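PDB 3JXE: tryptophan--tRNA ligase from Pyrococcus horikoshii, which catalyses the ATP-dependent joining of L-tryptophan to tRNA(Trp), releasing AMP and diphosphate. Local coordinates for residues B[6-10]-B[215-220]; B[80-86]-B[132-136]. All coordinates share one frame; numbering follows the deposited sequence.

Contact 1. Residues B[6-10]-B[215-220]; sequences KVTPW and IDQDPY. With TYM (tryptophanyl-5'AMP), chain E.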
loop_
_atom_site.group_PDB
_atom_site.type_symbol
_atom_site.label_atom_id
_atom_site.label_comp_id
_atom_site.label_asym_id
_atom_site.label_seq_id
_atom_site.Cartn_x
_atom_site.Cartn_y
_atom_site.Cartn_z
ATOM N N LYS B 6 -21.898 -11.812 16.448
ATOM C CA LYS B 6 -20.621 -11.451 15.836
ATOM C C LYS B 6 -20.587 -9.972 15.450
ATOM O O LYS B 6 -21.507 -9.475 14.799
ATOM C CB LYS B 6 -20.350 -12.334 14.615
ATOM C CG LYS B 6 -18.878 -12.462 14.254
ATOM C CD LYS B 6 -18.692 -13.322 13.018
ATOM C CE LYS B 6 -17.218 -13.570 12.743
ATOM N NZ LYS B 6 -17.016 -14.327 11.479
ATOM N N VAL B 7 -19.534 -9.276 15.877
ATOM C CA VAL B 7 -19.311 -7.876 15.504
ATOM C C VAL B 7 -17.866 -7.679 15.038
ATOM O O VAL B 7 -16.951 -7.513 15.849
ATOM C CB VAL B 7 -19.662 -6.881 16.655
ATOM C CG1 VAL B 7 -19.371 -5.441 16.242
ATOM C CG2 VAL B 7 -21.120 -7.010 17.063
ATOM N N THR B 8 -17.674 -7.726 13.723
ATOM C CA THR B 8 -16.375 -7.462 13.103
ATOM C C THR B 8 -16.513 -6.238 12.196
ATOM O O THR B 8 -17.634 -5.812 11.908
ATOM C CB THR B 8 -15.856 -8.680 12.282
ATOM O OG1 THR B 8 -16.493 -8.710 10.996
ATOM C CG2 THR B 8 -16.122 -9.994 13.015
ATOM N N PRO B 9 -15.383 -5.655 11.747
ATOM C CA PRO B 9 -15.456 -4.527 10.812
ATOM C C PRO B 9 -16.095 -4.847 9.453
ATOM O O PRO B 9 -16.140 -3.975 8.585
ATOM C CB PRO B 9 -13.984 -4.141 10.618
ATOM C CG PRO B 9 -13.281 -4.692 11.804
ATOM C CD PRO B 9 -13.988 -5.966 12.108
ATOM N N TRP B 10 -16.588 -6.072 9.276
ATOM C CA TRP B 10 -17.167 -6.498 7.997
ATOM C C TRP B 10 -18.524 -7.193 8.102
ATOM O O TRP B 10 -19.221 -7.343 7.099
ATOM C CB TRP B 10 -16.184 -7.380 7.223
ATOM C CG TRP B 10 -14.885 -6.706 6.944
ATOM C CD1 TRP B 10 -14.615 -5.827 5.937
ATOM C CD2 TRP B 10 -13.673 -6.844 7.693
ATOM N NE1 TRP B 10 -13.308 -5.411 6.007
ATOM C CE2 TRP B 10 -12.707 -6.020 7.078
ATOM C CE3 TRP B 10 -13.309 -7.587 8.824
ATOM C CZ2 TRP B 10 -11.398 -5.918 7.555
ATOM C CZ3 TRP B 10 -12.008 -7.485 9.296
ATOM C CH2 TRP B 10 -11.069 -6.656 8.660
ATOM N N ILE B 215 -19.547 1.018 16.651
ATOM C CA ILE B 215 -18.697 0.123 17.434
ATOM C C ILE B 215 -17.971 -0.945 16.591
ATOM O O ILE B 215 -16.940 -1.471 17.012
ATOM C CB ILE B 215 -19.522 -0.511 18.607
ATOM C CG1 ILE B 215 -18.767 -0.450 19.953
ATOM C CG2 ILE B 215 -20.099 -1.888 18.230
ATOM C CD1 ILE B 215 -17.434 -1.173 20.031
ATOM N N ASP B 216 -18.492 -1.237 15.400
ATOM C CA ASP B 216 -17.928 -2.282 14.538
ATOM C C ASP B 216 -16.530 -1.959 13.999
ATOM O O ASP B 216 -15.776 -2.863 13.637
ATOM C CB ASP B 216 -18.880 -2.604 13.379
ATOM C CG ASP B 216 -19.052 -1.440 12.414
ATOM O OD1 ASP B 216 -19.143 -1.694 11.196
ATOM O OD2 ASP B 216 -19.094 -0.274 12.863
ATOM N N GLN B 217 -16.193 -0.674 13.950
ATOM C CA GLN B 217 -14.920 -0.224 13.386
ATOM C C GLN B 217 -13.789 -0.191 14.411
ATOM O O GLN B 217 -12.638 0.098 14.066
ATOM C CB GLN B 217 -15.084 1.153 12.733
ATOM C CG GLN B 217 -15.959 1.153 11.488
ATOM C CD GLN B 217 -15.450 0.207 10.419
ATOM O OE1 GLN B 217 -14.312 0.319 9.964
ATOM N NE2 GLN B 217 -16.294 -0.735 10.014
ATOM N N ASP B 218 -14.122 -0.513 15.659
ATOM C CA ASP B 218 -13.200 -0.394 16.794
ATOM C C ASP B 218 -11.906 -1.231 16.739
ATOM O O ASP B 218 -10.853 -0.739 17.161
ATOM C CB ASP B 218 -13.939 -0.639 18.112
ATOM C CG ASP B 218 -13.091 -0.318 19.320
ATOM O OD1 ASP B 218 -12.766 0.872 19.526
ATOM O OD2 ASP B 218 -12.746 -1.260 20.063
ATOM N N PRO B 219 -11.972 -2.493 16.250
ATOM C CA PRO B 219 -10.753 -3.304 16.135
ATOM C C PRO B 219 -9.526 -2.567 15.578
ATOM O O PRO B 219 -8.417 -2.786 16.068
ATOM C CB PRO B 219 -11.182 -4.428 15.194
ATOM C CG PRO B 219 -12.603 -4.633 15.529
ATOM C CD PRO B 219 -13.156 -3.260 15.813
ATOM N N TYR B 220 -9.727 -1.704 14.583
ATOM C CA TYR B 220 -8.640 -0.906 14.007
ATOM C C TYR B 220 -8.009 0.030 15.031
ATOM O O TYR B 220 -6.788 0.207 15.052
ATOM C CB TYR B 220 -9.145 -0.053 12.842
ATOM C CG TYR B 220 -9.626 -0.817 11.638
ATOM C CD1 TYR B 220 -10.988 -0.954 11.382
ATOM C CD2 TYR B 220 -8.726 -1.386 10.742
ATOM C CE1 TYR B 220 -11.442 -1.642 10.271
ATOM C CE2 TYR B 220 -9.171 -2.084 9.625
ATOM C CZ TYR B 220 -10.532 -2.205 9.398
ATOM O OH TYR B 220 -10.983 -2.890 8.297
HETATM P P TYM E . -18.730 1.341 6.316
HETATM O O1P TYM E . -18.635 1.947 4.969
HETATM O O2P TYM E . -19.181 -0.060 6.458
HETATM O "O5'" TYM E . -19.695 2.250 7.230
HETATM C "C5'" TYM E . -19.463 3.661 7.323
HETATM C "C4'" TYM E . -19.857 4.198 8.704
HETATM O "O4'" TYM E . -21.206 3.761 9.028
HETATM C "C1'" TYM E . -21.176 3.061 10.305
HETATM N N9 TYM E . -22.277 2.051 10.212
HETATM C C4 TYM E . -23.424 2.088 10.889
HETATM N N3 TYM E . -23.931 2.930 11.809
HETATM C C2 TYM E . -25.130 2.721 12.342
HETATM N N1 TYM E . -25.869 1.680 11.989
HETATM C C6 TYM E . -25.426 0.799 11.074
HETATM N N6 TYM E . -26.181 -0.240 10.730
HETATM C C5 TYM E . -24.172 0.989 10.497
HETATM N N7 TYM E . -23.459 0.325 9.593
HETATM C C8 TYM E . -22.307 0.977 9.416
HETATM C "C2'" TYM E . -19.753 2.519 10.416
HETATM O "O2'" TYM E . -19.385 2.383 11.786
HETATM C "C3'" TYM E . -18.937 3.645 9.793
HETATM O "O3'" TYM E . -18.714 4.683 10.764
HETATM N NH3 TYM E . -13.891 0.303 6.538
HETATM C CA TYM E . -14.869 1.348 6.868
HETATM C CB TYM E . -14.460 2.663 6.204
HETATM C CG TYM E . -13.593 3.553 7.148
HETATM C CD2 TYM E . -13.958 4.131 8.359
HETATM C CE2 TYM E . -12.855 4.844 8.847
HETATM C CE3 TYM E . -15.145 4.107 9.089
HETATM C CD1 TYM E . -12.311 3.925 6.935
HETATM N NE1 TYM E . -11.843 4.730 7.990
HETATM C CZ2 TYM E . -12.947 5.527 10.053
HETATM C CZ3 TYM E . -15.230 4.792 10.303
HETATM C CH2 TYM E . -14.132 5.502 10.785
HETATM C C TYM E . -16.259 0.945 6.362
HETATM O O TYM E . -16.377 0.177 5.405
HETATM O OPP TYM E . -17.298 1.509 7.062
#
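P9 lies against segment 215-220 at three points. Its CB sits 3.6 Å from CE1 of the Y220 ring, its CG is 3.8 Å from CG of P219, and its CA approaches the backbone O of D216 at 3.3 Å in a CA-H...O contact. Having no N-H, P9 N cannot bond to the nearby O of D216, and the proline's C-H groups meet that oxygen instead. V7 adds an apolar touch: with CG1 anti to the backbone N (chi1 178°), that methyl reaches CA of D216 and, at 4.1 Å, CG2 of I215. CZ2 of W10 lies 3.1 Å from OH of Y220, the side chains crossing at about a right angle, and F120 stacks on the same indole. W10 N donates to T8 OG1 (3.2 Å), an ST turn.

Behind this apolar layer the 3-10 segment after strand 209-214 faces the adenylate. D216 OD2 accepts a 2.9 Å hydrogen bond from O2' of the ribose, a carboxylate well matched to a hydroxyl donor. Q217 bends at chi2 (-57°), bringing NE2 to a weak bond with D216 OD1, while Q198 holds OE1. Contact across the segments is largely apolar, while D216 turns OD2 to the ribose.

Contact 2. Residues B[80-86]-B[132-136]; sequences RGPSGPM and WAYDN. With TYM (tryptophanyl-5'AMP), chain E.
N136 joins the two segments by hydrogen bonds from both ends of its amide. OD1 accepts from R80 NE at 2.7 Å, nearly straight at 168°; the acceptor lies in the guanidinium plane, whereas the donor stands above the carbonyl plane of the amide, the two planes being 58° apart. R80 NH2 adds a weak second bond to OD1. ND2 donates to the backbone O of G84 (3.3 Å), which also takes a weak bond from R80 NH2. CG of N136 is anti to the carbonyl carbon (chi1 -70°), which turns the amide toward the loop. Asparagine suits this place because one flat group both accepts and donates, and the paired bonds should fix its rotation.

The loop so held carries the start of the HIGH-region motif, P82 to M86, which follows strand 75-80 of the class I Rossmann fold. Just before the motif, G81 N donates to the phosphate atom O1P of the adenylate at 2.7 Å. R80 NH1 also lies close to that oxygen, where its positive charge probably offsets the negative charge of the phosphate.

By CH-pi contact, G84 CA rests over one face of W132, 3.6 Å from the five-membered-ring centroid, a closeness glycine permits, and P85 CD over the six-membered ring. P82 packs on A133, whose small methyl lets the loop near helix 126-141, and M86 SD lies beside N136 CB.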
loop_
_atom_site.group_PDB
_atom_site.type_symbol
_atom_site.label_atom_id
_atom_site.label_comp_id
_atom_site.label_asym_id
_atom_site.label_seq_id
_atom_site.Cartn_x
_atom_site.Cartn_y
_atom_site.Cartn_z
ATOM N N ARG B 80 -15.658 5.857 5.038
ATOM C CA ARG B 80 -16.751 5.157 4.375
ATOM C C ARG B 80 -16.216 4.197 3.314
ATOM O O ARG B 80 -15.365 4.566 2.502
ATOM C CB ARG B 80 -17.734 6.170 3.760
ATOM C CG ARG B 80 -18.615 5.651 2.622
ATOM C CD ARG B 80 -19.659 4.656 3.100
ATOM N NE ARG B 80 -20.258 3.939 1.978
ATOM C CZ ARG B 80 -21.020 2.855 2.094
ATOM N NH1 ARG B 80 -21.272 2.337 3.286
ATOM N NH2 ARG B 80 -21.517 2.279 1.009
ATOM N N GLY B 81 -16.723 2.965 3.338
ATOM C CA GLY B 81 -16.374 1.954 2.346
ATOM C C GLY B 81 -17.396 1.877 1.226
ATOM O O GLY B 81 -18.508 1.393 1.440
ATOM N N PRO B 82 -17.021 2.343 0.019
ATOM C CA PRO B 82 -17.953 2.420 -1.107
ATOM C C PRO B 82 -18.197 1.077 -1.805
ATOM O O PRO B 82 -17.648 0.818 -2.882
ATOM C CB PRO B 82 -17.273 3.418 -2.048
ATOM C CG PRO B 82 -15.823 3.264 -1.775
ATOM C CD PRO B 82 -15.676 2.830 -0.343
ATOM N N SER B 83 -19.021 0.237 -1.184
ATOM C CA SER B 83 -19.430 -1.039 -1.776
ATOM C C SER B 83 -20.695 -0.881 -2.616
ATOM O O SER B 83 -20.956 -1.678 -3.517
ATOM C CB SER B 83 -19.632 -2.106 -0.694
ATOM O OG SER B 83 -20.343 -1.591 0.418
ATOM N N GLY B 84 -21.467 0.160 -2.314
ATOM C CA GLY B 84 -22.703 0.456 -3.026
ATOM C C GLY B 84 -23.323 1.741 -2.511
ATOM O O GLY B 84 -22.605 2.632 -2.053
ATOM N N PRO B 85 -24.662 1.849 -2.578
ATOM C CA PRO B 85 -25.334 3.050 -2.085
ATOM C C PRO B 85 -25.273 3.117 -0.565
ATOM O O PRO B 85 -25.263 2.077 0.096
ATOM C CB PRO B 85 -26.786 2.865 -2.541
ATOM C CG PRO B 85 -26.791 1.688 -3.464
ATOM C CD PRO B 85 -25.619 0.855 -3.093
ATOM N N MET B 86 -25.220 4.329 -0.026
ATOM C CA MET B 86 -25.213 4.531 1.419
ATOM C C MET B 86 -26.632 4.516 1.971
ATOM O O MET B 86 -27.545 5.089 1.368
ATOM C CB MET B 86 -24.533 5.853 1.779
ATOM C CG MET B 86 -23.022 5.835 1.652
ATOM S SD MET B 86 -22.243 7.415 2.038
ATOM C CE MET B 86 -22.470 7.513 3.811
ATOM N N TRP B 132 -18.622 4.200 -7.102
ATOM C CA TRP B 132 -19.421 4.253 -5.875
ATOM C C TRP B 132 -18.820 5.228 -4.870
ATOM O O TRP B 132 -19.533 5.780 -4.029
ATOM C CB TRP B 132 -19.585 2.868 -5.239
ATOM C CG TRP B 132 -20.695 2.061 -5.842
ATOM C CD1 TRP B 132 -20.582 0.857 -6.471
ATOM C CD2 TRP B 132 -22.087 2.408 -5.888
ATOM N NE1 TRP B 132 -21.813 0.428 -6.902
ATOM C CE2 TRP B 132 -22.755 1.360 -6.558
ATOM C CE3 TRP B 132 -22.835 3.501 -5.425
ATOM C CZ2 TRP B 132 -24.136 1.371 -6.778
ATOM C CZ3 TRP B 132 -24.209 3.510 -5.643
ATOM C CH2 TRP B 132 -24.843 2.451 -6.316
ATOM N N ALA B 133 -17.508 5.431 -4.970
ATOM C CA ALA B 133 -16.808 6.423 -4.164
ATOM C C ALA B 133 -17.376 7.811 -4.429
ATOM O O ALA B 133 -17.790 8.494 -3.493
ATOM C CB ALA B 133 -15.320 6.390 -4.444
ATOM N N TYR B 134 -17.419 8.204 -5.703
ATOM C CA TYR B 134 -17.976 9.497 -6.104
ATOM C C TYR B 134 -19.411 9.682 -5.598
ATOM O O TYR B 134 -19.754 10.735 -5.057
ATOM C CB TYR B 134 -17.911 9.690 -7.627
ATOM C CG TYR B 134 -18.495 11.012 -8.082
ATOM C CD1 TYR B 134 -17.745 12.187 -8.014
ATOM C CD2 TYR B 134 -19.807 11.092 -8.558
ATOM C CE1 TYR B 134 -18.282 13.409 -8.415
ATOM C CE2 TYR B 134 -20.354 12.307 -8.961
ATOM C CZ TYR B 134 -19.585 13.461 -8.888
ATOM O OH TYR B 134 -20.118 14.667 -9.286
ATOM N N ASP B 135 -20.231 8.648 -5.779
ATOM C CA ASP B 135 -21.620 8.655 -5.331
ATOM C C ASP B 135 -21.729 8.920 -3.829
ATOM O O ASP B 135 -22.544 9.736 -3.392
ATOM C CB ASP B 135 -22.288 7.324 -5.680
ATOM C CG ASP B 135 -23.754 7.291 -5.298
ATOM O OD1 ASP B 135 -24.582 7.801 -6.084
ATOM O OD2 ASP B 135 -24.077 6.756 -4.214
ATOM N N ASN B 136 -20.899 8.229 -3.051
ATOM C CA ASN B 136 -20.888 8.367 -1.597
ATOM C C ASN B 136 -20.396 9.738 -1.134
ATOM O O ASN B 136 -20.903 10.271 -0.144
ATOM C CB ASN B 136 -20.049 7.256 -0.955
ATOM C CG ASN B 136 -20.705 5.876 -1.051
ATOM O OD1 ASN B 136 -20.145 4.886 -0.580
ATOM N ND2 ASN B 136 -21.889 5.809 -1.654
HETATM P P TYM E . -18.730 1.341 6.316
HETATM O O1P TYM E . -18.635 1.947 4.969
HETATM O O2P TYM E . -19.181 -0.060 6.458
HETATM O "O5'" TYM E . -19.695 2.250 7.230
HETATM C "C5'" TYM E . -19.463 3.661 7.323
HETATM C "C4'" TYM E . -19.857 4.198 8.704
HETATM O "O4'" TYM E . -21.206 3.761 9.028
HETATM C "C1'" TYM E . -21.176 3.061 10.305
HETATM N N9 TYM E . -22.277 2.051 10.212
HETATM C C4 TYM E . -23.424 2.088 10.889
HETATM N N3 TYM E . -23.931 2.930 11.809
HETATM C C2 TYM E . -25.130 2.721 12.342
HETATM N N1 TYM E . -25.869 1.680 11.989
HETATM C C6 TYM E . -25.426 0.799 11.074
HETATM N N6 TYM E . -26.181 -0.240 10.730
HETATM C C5 TYM E . -24.172 0.989 10.497
HETATM N N7 TYM E . -23.459 0.325 9.593
HETATM C C8 TYM E . -22.307 0.977 9.416
HETATM C "C2'" TYM E . -19.753 2.519 10.416
HETATM O "O2'" TYM E . -19.385 2.383 11.786
HETATM C "C3'" TYM E . -18.937 3.645 9.793
HETATM O "O3'" TYM E . -18.714 4.683 10.764
HETATM N NH3 TYM E . -13.891 0.303 6.538
HETATM C CA TYM E . -14.869 1.348 6.868
HETATM C CB TYM E . -14.460 2.663 6.204
HETATM C CG TYM E . -13.593 3.553 7.148
HETATM C CD2 TYM E . -13.958 4.131 8.359
HETATM C CE2 TYM E . -12.855 4.844 8.847
HETATM C CE3 TYM E . -15.145 4.107 9.089
HETATM C CD1 TYM E . -12.311 3.925 6.935
HETATM N NE1 TYM E . -11.843 4.730 7.990
HETATM C CZ2 TYM E . -12.947 5.527 10.053
HETATM C CZ3 TYM E . -15.230 4.792 10.303
HETATM C CH2 TYM E . -14.132 5.502 10.785
HETATM C C TYM E . -16.259 0.945 6.362
HETATM O O TYM E . -16.377 0.177 5.405
HETATM O OPP TYM E . -17.298 1.509 7.062
#

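From the N terminus the chain passes first through strand 6-8, in the early half of contact 1, and only much later, at 215-220, does it return to close that loop. Between these, residues 80-86 leave strand 75-80, and the chain runs through helix 88-104, strand 108-112 and helix 114-120 before helix 126-141 closes contact 2. The shorter loop is therefore nested within the longer one. Contact 1 ties the N-terminal hairpin to the end of strand 209-214; contact 2 ties the end of the adjacent parallel strand to a helix. Their centres are about 19 Å apart and the contacts do not touch, yet both reach the adenylate, contact 1 at the ribose and beside the tryptophanyl moiety, contact 2 at the phosphate.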